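Local coordinates for protein prephenate dehydratase:Amino acid-binding ACT (Brucella abortus, PDB 6VH5) that probably catalyses the conversion of prephenate to 3-phenylpyruvate, carbon dioxide and water in phenylalanine biosynthesis, and binds phenylalanine at its ACT domain, at residues F60-E64 with L89-M95; V111-V115 with V157-R163; W205-P209 with H268-R272. One frame throughout, in Å; residues are numbered along the deposited sequence.

Contact 1: F60-E64 with L89-M95; sequences FNAVE and LLPLADM
Phe60 reaches from helix 56-64 to meet Leu89 near the end of helix 86-92 and Met95 in the turn after it. This is apolar packing of helix 56-64 against helix 86-92 and the loop that follows it, in the prephenate dehydratase domain, which has the two-lobed fold of type 2 periplasmic binding proteins. No hydrogen bond crosses it. The Phe60 ring and the Leu89 side chain lie at a slant. Leu89 CD1 sits off-centre over the ring, 4.3 Å from its centroid and 30° off the normal, a CH-pi contact. Leu89 CB comes within 3.8 Å of Phe60 CE2. Ala93 CB approaches the ring at its edge. Met95 makes a Met-aromatic contact, with SD 5.3 Å from the Phe60 centroid in an oblique position. Its chain is extended as far as SD and then bends at chi3 (-117°). The bend carries CE to Phe60 CD2, 3.8 Å away. Phe60 and Val63 continue inward to Ile73 and Ala71 of strand 70-77. At the outer side Glu64 OE2 forms a salt bridge with Lys201. The sulfur also has an aliphatic neighbour: Val63 CG1 lies 3.6 Å from Met95 SD.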
ATOM      1  N   PHE A  60       3.610  -6.487 -14.507  1.00 58.81           N
ATOM      2  CA  PHE A  60       3.834  -5.378 -15.434  1.00 70.50           C
ATOM      3  C   PHE A  60       4.728  -5.820 -16.580  1.00 72.50           C
ATOM      4  O   PHE A  60       4.407  -5.601 -17.755  1.00 75.07           O
ATOM      5  CB  PHE A  60       4.463  -4.182 -14.708  1.00 67.02           C
ATOM      6  CG  PHE A  60       3.469  -3.291 -14.008  1.00 66.86           C
ATOM      7  CD1 PHE A  60       2.699  -3.775 -12.957  1.00 58.69           C
ATOM      8  CD2 PHE A  60       3.331  -1.959 -14.377  1.00 67.07           C
ATOM      9  CE1 PHE A  60       1.791  -2.950 -12.293  1.00 60.08           C
ATOM     10  CE2 PHE A  60       2.434  -1.130 -13.721  1.00 62.39           C
ATOM     11  CZ  PHE A  60       1.663  -1.624 -12.676  1.00 59.85           C
ATOM     12  N   ASN A  61       5.847  -6.466 -16.248  1.00 73.07           N
ATOM     13  CA  ASN A  61       6.831  -6.851 -17.249  1.00 70.35           C
ATOM     14  C   ASN A  61       6.240  -7.800 -18.284  1.00 66.44           C
ATOM     15  O   ASN A  61       6.651  -7.779 -19.449  1.00 76.01           O
ATOM     16  CB  ASN A  61       8.040  -7.475 -16.557  1.00 73.94           C
ATOM     17  CG  ASN A  61       9.170  -7.761 -17.516  1.00 84.91           C
ATOM     18  OD1 ASN A  61       9.811  -6.838 -18.017  1.00 97.08           O
ATOM     19  ND2 ASN A  61       9.434  -9.040 -17.768  1.00 79.42           N
ATOM     20  N   ALA A  62       5.288  -8.640 -17.873  1.00 57.65           N
ATOM     21  CA  ALA A  62       4.609  -9.537 -18.806  1.00 57.71           C
ATOM     22  C   ALA A  62       3.942  -8.771 -19.940  1.00 58.67           C
ATOM     23  O   ALA A  62       3.840  -9.284 -21.063  1.00 55.91           O
ATOM     24  CB  ALA A  62       3.565 -10.367 -18.055  1.00 61.19           C
ATOM     25  N   VAL A  63       3.448  -7.564 -19.646  1.00 50.07           N
ATOM     26  CA  VAL A  63       2.815  -6.714 -20.641  1.00 51.77           C
ATOM     27  C   VAL A  63       3.867  -5.986 -21.463  1.00 58.55           C
ATOM     28  O   VAL A  63       3.711  -5.804 -22.678  1.00 59.83           O
ATOM     29  CB  VAL A  63       1.862  -5.734 -19.929  1.00 57.64           C
ATOM     30  CG1 VAL A  63       1.337  -4.663 -20.891  1.00 56.62           C
ATOM     31  CG2 VAL A  63       0.717  -6.498 -19.282  1.00 56.58           C
ATOM     32  N   GLU A  64       4.965  -5.588 -20.810  1.00 59.40           N
ATOM     33  CA  GLU A  64       6.032  -4.871 -21.494  1.00 64.67           C
ATOM     34  C   GLU A  64       6.706  -5.745 -22.543  1.00 66.97           C
ATOM     35  O   GLU A  64       7.020  -5.269 -23.640  1.00 70.97           O
ATOM     36  CB  GLU A  64       7.056  -4.377 -20.472  1.00 67.17           C
ATOM     37  CG  GLU A  64       8.206  -3.606 -21.099  1.00 81.41           C
ATOM     38  CD  GLU A  64       7.760  -2.280 -21.670  1.00 93.97           C
ATOM     39  OE1 GLU A  64       6.925  -1.610 -21.018  1.00 96.05           O
ATOM     40  OE2 GLU A  64       8.236  -1.913 -22.766  1.00 98.05           O
ATOM     41  N   LEU A  89       4.505   2.925 -10.115  1.00 93.17           N
ATOM     42  CA  LEU A  89       4.837   2.012 -11.210  1.00 92.41           C
ATOM     43  C   LEU A  89       4.307   2.507 -12.550  1.00 93.10           C
ATOM     44  O   LEU A  89       5.018   2.454 -13.561  1.00 89.88           O
ATOM     45  CB  LEU A  89       4.262   0.624 -10.930  1.00 78.72           C
ATOM     46  CG  LEU A  89       4.723  -0.115  -9.680  1.00 73.88           C
ATOM     47  CD1 LEU A  89       3.776  -1.275  -9.391  1.00 61.59           C
ATOM     48  CD2 LEU A  89       6.144  -0.607  -9.845  1.00 73.27           C
ATOM     49  N   LEU A  90       3.066   2.977 -12.577  1.00 89.33           N
ATOM     50  CA  LEU A  90       2.414   3.322 -13.832  1.00 80.76           C
ATOM     51  C   LEU A  90       3.066   4.527 -14.519  1.00 86.48           C
ATOM     52  O   LEU A  90       3.225   4.501 -15.747  1.00 86.96           O
ATOM     53  CB  LEU A  90       0.927   3.562 -13.591  1.00 67.24           C
ATOM     54  CG  LEU A  90       0.086   3.698 -14.857  1.00 62.04           C
ATOM     55  CD1 LEU A  90       0.314   2.530 -15.808  1.00 51.92           C
ATOM     56  CD2 LEU A  90      -1.377   3.816 -14.490  1.00 57.54           C
ATOM     57  N   PRO A  91       3.434   5.604 -13.803  1.00 88.22           N
ATOM     58  CA  PRO A  91       4.166   6.693 -14.479  1.00 90.80           C
ATOM     59  C   PRO A  91       5.509   6.271 -15.056  1.00 97.30           C
ATOM     60  O   PRO A  91       5.932   6.844 -16.067  1.00104.79           O
ATOM     61  CB  PRO A  91       4.334   7.737 -13.368  1.00 91.67           C
ATOM     62  CG  PRO A  91       3.154   7.531 -12.497  1.00 87.21           C
ATOM     63  CD  PRO A  91       3.022   6.015 -12.445  1.00 86.37           C
ATOM     64  N   LEU A  92       6.197   5.287 -14.465  1.00 95.93           N
ATOM     65  CA  LEU A  92       7.480   4.868 -15.025  1.00 92.54           C
ATOM     66  C   LEU A  92       7.321   3.870 -16.153  1.00 82.70           C
ATOM     67  O   LEU A  92       8.181   3.800 -17.037  1.00 80.18           O
ATOM     68  CB  LEU A  92       8.380   4.256 -13.949  1.00 94.15           C
ATOM     69  CG  LEU A  92       8.815   5.172 -12.810  1.00 99.23           C
ATOM     70  CD1 LEU A  92       9.754   4.442 -11.864  1.00 99.55           C
ATOM     71  CD2 LEU A  92       9.493   6.401 -13.399  1.00100.54           C
ATOM     72  N   ALA A  93       6.233   3.116 -16.154  1.00 79.17           N
ATOM     73  CA  ALA A  93       5.964   2.275 -17.297  1.00 84.08           C
ATOM     74  C   ALA A  93       5.363   3.144 -18.389  1.00 90.13           C
ATOM     75  O   ALA A  93       4.918   4.268 -18.148  1.00100.70           O
ATOM     76  CB  ALA A  93       5.016   1.137 -16.921  1.00 81.69           C
ATOM     77  N   ASP A  94       5.385   2.642 -19.608  1.00 88.82           N
ATOM     78  CA  ASP A  94       4.653   3.311 -20.676  1.00 91.55           C
ATOM     79  C   ASP A  94       3.347   2.572 -20.931  1.00 88.90           C
ATOM     80  O   ASP A  94       3.127   1.957 -21.974  1.00 94.09           O
ATOM     81  CB  ASP A  94       5.492   3.431 -21.937  1.00 97.84           C
ATOM     82  CG  ASP A  94       4.736   4.127 -23.043  1.00103.18           C
ATOM     83  OD1 ASP A  94       4.410   5.326 -22.873  1.00104.36           O
ATOM     84  OD2 ASP A  94       4.426   3.466 -24.055  1.00103.55           O
ATOM     85  N   MET A  95       2.502   2.580 -19.910  1.00 81.99           N
ATOM     86  CA  MET A  95       1.295   1.780 -19.927  1.00 71.61           C
ATOM     87  C   MET A  95       0.100   2.646 -19.587  1.00 68.36           C
ATOM     88  O   MET A  95       0.231   3.772 -19.094  1.00 71.40           O
ATOM     89  CB  MET A  95       1.389   0.579 -18.994  1.00 69.77           C
ATOM     90  CG  MET A  95       2.287  -0.483 -19.579  1.00 74.32           C
ATOM     91  SD  MET A  95       2.297  -1.982 -18.624  1.00 74.85           S
ATOM     92  CE  MET A  95       4.017  -2.043 -18.124  1.00 79.42           C
TER

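Contact 2: V111-V115 with V157-R163; sequences VLPGV and VADVKDR
Leu112, Arg163 and Val115 carry most of this contact. Leu112 and Val115 are the ends of a type II beta turn, closed by a bond from Val115 N to Leu112 O. The turn follows strand 108-111. It packs against the end of helix 150-160 and the loop that leads into strand 165-169. Both strands belong to the same mixed sheet, in one lobe of the prephenate dehydratase domain.

Leu112 points its two methyls at different parts of the helix end. CD2 lies over the last turn, 3.4 Å from Val157 O. CD1 reaches the loop and comes within 3.5 Å of Asp162 O. Between them, CG meets Val157 CG1 at 4.1 Å. Lys161 has positive phi and takes the chain out of the helix, and the following loop passes beside CD1. Leu179 also touches Leu112.

Arg163 runs alongside Val115 in the opposite direction. Its chain turns at chi3 (66°), which folds the guanidinium back over the valine. Val115 CG2 sits over the centre of one face of that group, 3.7 Å from Arg163 CZ. The same methyl touches CB and CG of Arg163. The other branch, Val115 CG1, lies 3.6 Å from Arg163 O. Arg163 NH2 is 3.6 Å from Gly114 O, with no hydrogen bond between them. Its salt bridge goes to Glu119 instead. The turn has its own polar tie, from Gly114 N to Asp180.

No hydrogen bond or salt bridge links the two segments. The contact therefore rests on van der Waals packing: Leu112 against Val157 and the backbone of the helix end, and Val115 against the flat guanidinium. Glu119 probably offsets the charge of Arg163 and helps keep its guanidinium against Val115.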
ATOM      1  N   VAL A 111     -12.114 -27.895   2.558  1.00 59.90           N
ATOM      2  CA  VAL A 111     -11.488 -29.099   3.089  1.00 69.72           C
ATOM      3  C   VAL A 111     -11.436 -30.154   1.990  1.00 70.44           C
ATOM      4  O   VAL A 111     -12.002 -29.991   0.908  1.00 68.77           O
ATOM      5  CB  VAL A 111     -12.242 -29.648   4.319  1.00 63.56           C
ATOM      6  CG1 VAL A 111     -12.149 -28.670   5.489  1.00 56.78           C
ATOM      7  CG2 VAL A 111     -13.698 -29.929   3.962  1.00 58.03           C
ATOM      8  N   LEU A 112     -10.751 -31.253   2.284  1.00 69.31           N
ATOM      9  CA  LEU A 112     -10.704 -32.344   1.329  1.00 69.36           C
ATOM     10  C   LEU A 112     -12.102 -32.939   1.155  1.00 72.14           C
ATOM     11  O   LEU A 112     -12.939 -32.845   2.057  1.00 70.96           O
ATOM     12  CB  LEU A 112      -9.725 -33.418   1.785  1.00 66.38           C
ATOM     13  CG  LEU A 112      -8.252 -33.016   1.854  1.00 69.34           C
ATOM     14  CD1 LEU A 112      -7.486 -34.037   2.697  1.00 68.67           C
ATOM     15  CD2 LEU A 112      -7.653 -32.902   0.452  1.00 57.17           C
ATOM     16  N   PRO A 113     -12.387 -33.524  -0.009  1.00 66.41           N
ATOM     17  CA  PRO A 113     -13.748 -34.017  -0.278  1.00 65.18           C
ATOM     18  C   PRO A 113     -14.211 -35.033   0.762  1.00 72.44           C
ATOM     19  O   PRO A 113     -13.485 -35.966   1.117  1.00 79.39           O
ATOM     20  CB  PRO A 113     -13.622 -34.646  -1.671  1.00 67.33           C
ATOM     21  CG  PRO A 113     -12.461 -33.913  -2.310  1.00 63.58           C
ATOM     22  CD  PRO A 113     -11.502 -33.650  -1.184  1.00 62.27           C
ATOM     23  N   GLY A 114     -15.435 -34.841   1.249  1.00 70.70           N
ATOM     24  CA  GLY A 114     -16.023 -35.733   2.228  1.00 69.73           C
ATOM     25  C   GLY A 114     -15.549 -35.556   3.655  1.00 64.54           C
ATOM     26  O   GLY A 114     -16.040 -36.263   4.541  1.00 65.27           O
ATOM     27  N   VAL A 115     -14.620 -34.639   3.911  1.00 65.84           N
ATOM     28  CA  VAL A 115     -14.139 -34.404   5.264  1.00 66.55           C
ATOM     29  C   VAL A 115     -15.227 -33.713   6.078  1.00 73.74           C
ATOM     30  O   VAL A 115     -15.902 -32.793   5.595  1.00 68.67           O
ATOM     31  CB  VAL A 115     -12.846 -33.572   5.218  1.00 66.09           C
ATOM     32  CG1 VAL A 115     -12.536 -32.935   6.559  1.00 65.90           C
ATOM     33  CG2 VAL A 115     -11.685 -34.443   4.767  1.00 67.24           C
ATOM     34  N   VAL A 157      -3.476 -27.911   0.829  1.00 65.90           N
ATOM     35  CA  VAL A 157      -4.420 -28.866   1.397  1.00 58.11           C
ATOM     36  C   VAL A 157      -4.679 -30.015   0.430  1.00 57.71           C
ATOM     37  O   VAL A 157      -4.767 -31.178   0.837  1.00 69.67           O
ATOM     38  CB  VAL A 157      -5.718 -28.136   1.802  1.00 59.94           C
ATOM     39  CG1 VAL A 157      -6.869 -29.112   2.000  1.00 64.93           C
ATOM     40  CG2 VAL A 157      -5.492 -27.346   3.083  1.00 54.49           C
ATOM     41  N   ALA A 158      -4.795 -29.715  -0.862  1.00 64.51           N
ATOM     42  CA  ALA A 158      -5.046 -30.768  -1.842  1.00 67.77           C
ATOM     43  C   ALA A 158      -3.831 -31.661  -2.033  1.00 75.74           C
ATOM     44  O   ALA A 158      -3.980 -32.851  -2.337  1.00 87.62           O
ATOM     45  CB  ALA A 158      -5.445 -30.155  -3.186  1.00 65.88           C
ATOM     46  N   ASP A 159      -2.628 -31.116  -1.831  1.00 76.20           N
ATOM     47  CA  ASP A 159      -1.417 -31.882  -2.094  1.00 80.60           C
ATOM     48  C   ASP A 159      -1.053 -32.762  -0.903  1.00 82.11           C
ATOM     49  O   ASP A 159      -0.693 -33.929  -1.082  1.00 88.83           O
ATOM     50  CB  ASP A 159      -0.263 -30.939  -2.451  1.00 86.30           C
ATOM     51  CG  ASP A 159      -0.516 -30.161  -3.749  1.00 93.15           C
ATOM     52  OD1 ASP A 159       0.104 -29.088  -3.950  1.00 91.62           O
ATOM     53  OD2 ASP A 159      -1.359 -30.605  -4.562  1.00 94.17           O
ATOM     54  N   VAL A 160      -1.177 -32.235   0.318  1.00 75.80           N
ATOM     55  CA  VAL A 160      -0.765 -32.991   1.497  1.00 71.98           C
ATOM     56  C   VAL A 160      -1.761 -34.102   1.811  1.00 72.75           C
ATOM     57  O   VAL A 160      -1.380 -35.146   2.357  1.00 81.26           O
ATOM     58  CB  VAL A 160      -0.576 -32.029   2.685  1.00 72.39           C
ATOM     59  CG1 VAL A 160      -0.290 -32.792   3.972  1.00 69.96           C
ATOM     60  CG2 VAL A 160       0.545 -31.038   2.373  1.00 68.38           C
ATOM     61  N   LYS A 161      -3.033 -33.919   1.454  1.00 69.31           N
ATOM     62  CA  LYS A 161      -4.067 -34.940   1.639  1.00 74.07           C
ATOM     63  C   LYS A 161      -4.206 -35.344   3.106  1.00 77.93           C
ATOM     64  O   LYS A 161      -4.570 -36.479   3.428  1.00 79.59           O
ATOM     65  CB  LYS A 161      -3.777 -36.163   0.761  1.00 77.64           C
ATOM     66  CG  LYS A 161      -3.634 -35.804  -0.710  1.00 80.31           C
ATOM     67  CD  LYS A 161      -3.194 -36.971  -1.557  1.00 85.80           C
ATOM     68  CE  LYS A 161      -3.109 -36.556  -3.019  1.00 96.43           C
ATOM     69  NZ  LYS A 161      -1.878 -35.762  -3.306  1.00101.70           N
ATOM     70  N   ASP A 162      -3.940 -34.396   3.996  1.00 73.14           N
ATOM     71  CA  ASP A 162      -4.160 -34.555   5.426  1.00 63.19           C
ATOM     72  C   ASP A 162      -5.554 -34.007   5.711  1.00 67.22           C
ATOM     73  O   ASP A 162      -5.811 -32.815   5.513  1.00 68.28           O
ATOM     74  CB  ASP A 162      -3.069 -33.813   6.194  1.00 62.36           C
ATOM     75  CG  ASP A 162      -3.266 -33.817   7.694  1.00 74.78           C
ATOM     76  OD1 ASP A 162      -4.321 -34.260   8.203  1.00 77.27           O
ATOM     77  OD2 ASP A 162      -2.346 -33.325   8.378  1.00 80.99           O
ATOM     78  N   ARG A 163      -6.458 -34.891   6.139  1.00 69.24           N
ATOM     79  CA  ARG A 163      -7.858 -34.538   6.352  1.00 71.63           C
ATOM     80  C   ARG A 163      -8.057 -33.522   7.474  1.00 79.48           C
ATOM     81  O   ARG A 163      -9.103 -32.863   7.522  1.00 80.43           O
ATOM     82  CB  ARG A 163      -8.664 -35.811   6.632  1.00 74.27           C
ATOM     83  CG  ARG A 163      -8.786 -36.731   5.427  1.00 71.96           C
ATOM     84  CD  ARG A 163      -9.465 -38.047   5.782  1.00 73.09           C
ATOM     85  NE  ARG A 163     -10.872 -37.915   6.163  1.00 72.83           N
ATOM     86  CZ  ARG A 163     -11.907 -38.052   5.335  1.00 74.56           C
ATOM     87  NH1 ARG A 163     -11.719 -38.302   4.044  1.00 64.09           N
ATOM     88  NH2 ARG A 163     -13.142 -37.935   5.809  1.00 73.13           N
TER

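Contact 3: W205-P209 with H268-R272; sequences WAARP and HPEER
His268 makes the hydrogen bond that joins the two segments. Its NE2 donates to Ala206 O at 2.9 Å. The acceptor lies in the ring plane, but the N-H...O angle is only 135°. The other ring nitrogen, ND1, accepts from Glu270 N at 3.0 Å, in a nearly straight bond of 170°. With NE2 as donor and ND1 as acceptor, this pattern fits a neutral imidazole. The two bonds also restrict rotation of the ring. The backbone His268 N donates to Glu271 OE2 at 3.1 Å.

The faces of the ring are packed as well. Arg208 CA lies over one face, 3.6 Å from the ring centroid, as a CH-pi contact. Pro269 CD lies against the opposite face, toward the rim. The ring reaches this place with CG anti to the backbone N (chi1 -169°).

The loop between strand 193-200 and strand 215-224 meets the ACT domain here. His268 to Glu271 form a type I beta turn between strand 258-266 and helix 272-283, with Glu271 at the N-cap position. Ala206 also makes backbone hydrogen bonds with Val293, which holds the loop at strand 286-295 of the ACT sheet.

Charge pairing is seen at the surface. Arg208 NH1 and Glu270 OE1 form a salt bridge. Its modelled length of 2.5 Å is unusually short, and the exact value is doubtful. The carboxylate comes to the edge of the guanidinium, with its plane turned well away from the guanidinium plane.

Van der Waals contacts complete the set. Trp205 CZ3 meets Pro269 CG obliquely at 4.0 Å, and the indole also touches Ile290 and Val293. Arg208 CD rests on Glu270 CB. Pro209 CD packs on His268 CB at 3.6 Å. Pro209 CG sets a proline carbon against a carboxylate oxygen, Glu271 OE2.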
ATOM      1  N   TRP A 205      -8.396   5.050 -25.747  1.00 74.58           N
ATOM      2  CA  TRP A 205      -9.358   5.829 -24.995  1.00 66.28           C
ATOM      3  C   TRP A 205     -10.763   5.335 -25.303  1.00 71.63           C
ATOM      4  O   TRP A 205     -11.093   5.068 -26.461  1.00 75.62           O
ATOM      5  CB  TRP A 205      -9.215   7.309 -25.340  1.00 73.14           C
ATOM      6  CG  TRP A 205      -8.017   7.965 -24.703  1.00 72.46           C
ATOM      7  CD1 TRP A 205      -7.027   7.349 -23.986  1.00 67.75           C
ATOM      8  CD2 TRP A 205      -7.720   9.370 -24.678  1.00 63.58           C
ATOM      9  NE1 TRP A 205      -6.123   8.285 -23.532  1.00 63.26           N
ATOM     10  CE2 TRP A 205      -6.524   9.530 -23.945  1.00 58.27           C
ATOM     11  CE3 TRP A 205      -8.349  10.506 -25.204  1.00 67.88           C
ATOM     12  CZ2 TRP A 205      -5.949  10.779 -23.722  1.00 61.20           C
ATOM     13  CZ3 TRP A 205      -7.775  11.751 -24.987  1.00 63.86           C
ATOM     14  CH2 TRP A 205      -6.585  11.876 -24.252  1.00 68.04           C
ATOM     15  N   ALA A 206     -11.605   5.275 -24.273  1.00 66.92           N
ATOM     16  CA  ALA A 206     -13.015   5.011 -24.495  1.00 65.93           C
ATOM     17  C   ALA A 206     -13.623   6.179 -25.253  1.00 72.62           C
ATOM     18  O   ALA A 206     -13.146   7.314 -25.169  1.00 62.26           O
ATOM     19  CB  ALA A 206     -13.740   4.791 -23.169  1.00 64.75           C
ATOM     20  N   ALA A 207     -14.658   5.888 -26.036  1.00 78.65           N
ATOM     21  CA  ALA A 207     -15.303   6.941 -26.807  1.00 80.09           C
ATOM     22  C   ALA A 207     -16.034   7.911 -25.883  1.00 86.46           C
ATOM     23  O   ALA A 207     -16.516   7.537 -24.810  1.00 88.82           O
ATOM     24  CB  ALA A 207     -16.278   6.352 -27.823  1.00 79.27           C
ATOM     25  N   ARG A 208     -16.096   9.175 -26.307  1.00 90.33           N
ATOM     26  CA  ARG A 208     -16.755  10.222 -25.530  1.00 94.58           C
ATOM     27  C   ARG A 208     -18.224   9.881 -25.302  1.00100.29           C
ATOM     28  O   ARG A 208     -18.935   9.555 -26.260  1.00100.16           O
ATOM     29  CB  ARG A 208     -16.616  11.565 -26.244  1.00 98.70           C
ATOM     30  CG  ARG A 208     -17.330  12.733 -25.550  1.00106.22           C
ATOM     31  CD  ARG A 208     -17.000  14.006 -26.292  1.00112.26           C
ATOM     32  NE  ARG A 208     -17.589  14.070 -27.625  1.00121.55           N
ATOM     33  CZ  ARG A 208     -16.884  13.906 -28.742  1.00127.65           C
ATOM     34  NH1 ARG A 208     -15.583  13.669 -28.666  1.00124.86           N
ATOM     35  NH2 ARG A 208     -17.468  13.985 -29.927  1.00132.20           N
ATOM     36  N   PRO A 209     -18.717   9.981 -24.071  1.00108.48           N
ATOM     37  CA  PRO A 209     -20.114   9.611 -23.795  1.00112.21           C
ATOM     38  C   PRO A 209     -21.133  10.527 -24.466  1.00110.76           C
ATOM     39  O   PRO A 209     -20.970  11.750 -24.517  1.00104.14           O
ATOM     40  CB  PRO A 209     -20.200   9.713 -22.265  1.00114.49           C
ATOM     41  CG  PRO A 209     -19.164  10.706 -21.916  1.00112.95           C
ATOM     42  CD  PRO A 209     -18.024  10.432 -22.850  1.00110.76           C
ATOM     43  N   HIS A 268     -14.705  12.698 -19.630  1.00 61.84           N
ATOM     44  CA  HIS A 268     -13.938  12.450 -20.834  1.00 62.12           C
ATOM     45  C   HIS A 268     -13.234  13.728 -21.284  1.00 60.92           C
ATOM     46  O   HIS A 268     -13.828  14.809 -21.218  1.00 57.29           O
ATOM     47  CB  HIS A 268     -14.855  11.945 -21.951  1.00 64.56           C
ATOM     48  CG  HIS A 268     -14.120  11.413 -23.138  1.00 66.41           C
ATOM     49  ND1 HIS A 268     -13.468  12.228 -24.037  1.00 66.49           N
ATOM     50  CD2 HIS A 268     -13.915  10.142 -23.561  1.00 63.41           C
ATOM     51  CE1 HIS A 268     -12.906  11.482 -24.973  1.00 66.01           C
ATOM     52  NE2 HIS A 268     -13.167  10.215 -24.707  1.00 64.39           N
ATOM     53  N   PRO A 269     -11.976  13.645 -21.729  1.00 64.57           N
ATOM     54  CA  PRO A 269     -11.224  14.873 -22.062  1.00 62.28           C
ATOM     55  C   PRO A 269     -11.834  15.720 -23.174  1.00 62.48           C
ATOM     56  O   PRO A 269     -11.485  16.904 -23.291  1.00 58.24           O
ATOM     57  CB  PRO A 269      -9.844  14.336 -22.476  1.00 62.13           C
ATOM     58  CG  PRO A 269      -9.734  13.019 -21.790  1.00 66.65           C
ATOM     59  CD  PRO A 269     -11.125  12.444 -21.798  1.00 66.50           C
ATOM     60  N   GLU A 270     -12.696  15.152 -24.015  1.00 64.79           N
ATOM     61  CA  GLU A 270     -13.350  15.901 -25.077  1.00 63.12           C
ATOM     62  C   GLU A 270     -14.644  16.588 -24.640  1.00 70.83           C
ATOM     63  O   GLU A 270     -15.166  17.422 -25.390  1.00 80.83           O
ATOM     64  CB  GLU A 270     -13.601  14.970 -26.264  1.00 61.55           C
ATOM     65  CG  GLU A 270     -12.413  14.939 -27.223  1.00 70.97           C
ATOM     66  CD  GLU A 270     -12.224  13.605 -27.912  1.00 74.87           C
ATOM     67  OE1 GLU A 270     -13.229  12.974 -28.296  1.00 78.12           O
ATOM     68  OE2 GLU A 270     -11.056  13.184 -28.046  1.00 74.64           O
ATOM     69  N   GLU A 271     -15.177  16.275 -23.462  1.00 66.46           N
ATOM     70  CA  GLU A 271     -16.309  17.042 -22.956  1.00 68.00           C
ATOM     71  C   GLU A 271     -15.854  18.453 -22.626  1.00 62.78           C
ATOM     72  O   GLU A 271     -14.799  18.647 -22.017  1.00 63.10           O
ATOM     73  CB  GLU A 271     -16.916  16.390 -21.710  1.00 69.56           C
ATOM     74  CG  GLU A 271     -17.791  15.179 -22.001  1.00 79.02           C
ATOM     75  CD  GLU A 271     -18.205  14.431 -20.742  1.00 78.04           C
ATOM     76  OE1 GLU A 271     -19.123  14.905 -20.033  1.00 81.33           O
ATOM     77  OE2 GLU A 271     -17.600  13.378 -20.460  1.00 69.48           O
ATOM     78  N   ARG A 272     -16.689  19.433 -22.980  1.00 60.21           N
ATOM     79  CA  ARG A 272     -16.296  20.828 -22.809  1.00 55.95           C
ATOM     80  C   ARG A 272     -15.913  21.120 -21.366  1.00 59.44           C
ATOM     81  O   ARG A 272     -14.888  21.764 -21.105  1.00 53.00           O
ATOM     82  CB  ARG A 272     -17.427  21.750 -23.248  1.00 61.08           C
ATOM     83  CG  ARG A 272     -17.018  23.203 -23.284  1.00 71.60           C
ATOM     84  CD  ARG A 272     -15.711  23.359 -24.048  1.00 79.90           C
ATOM     85  NE  ARG A 272     -15.387  24.753 -24.341  1.00 90.65           N
ATOM     86  CZ  ARG A 272     -14.178  25.173 -24.709  1.00 90.99           C
ATOM     87  NH1 ARG A 272     -13.180  24.299 -24.814  1.00 93.71           N
ATOM     88  NH2 ARG A 272     -13.960  26.460 -24.958  1.00 78.27           N
TER

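Overall arrangement
The three contacts follow one another along the chain without overlap. Contacts 1 and 2 both belong to the prephenate dehydratase domain but to different lobes. Contact 1 lies beside the sheet containing strand 70-77, and contact 2 beside the sheet containing strands 108-111 and 165-169. Their centres are about 39 Å apart. Contact 3 joins the loop after strand 193-200 to the ACT domain, about 52 Å from contact 2 between centres and on the opposite side of the chain's centre. The centres of contacts 1 and 3 are about 24 Å apart, their nearest atoms about 9 Å. Arg289 of the ACT strand 286-295 bonds to Pro91 O. The lobe with contact 1 thus adjoins the phenylalanine-binding domain.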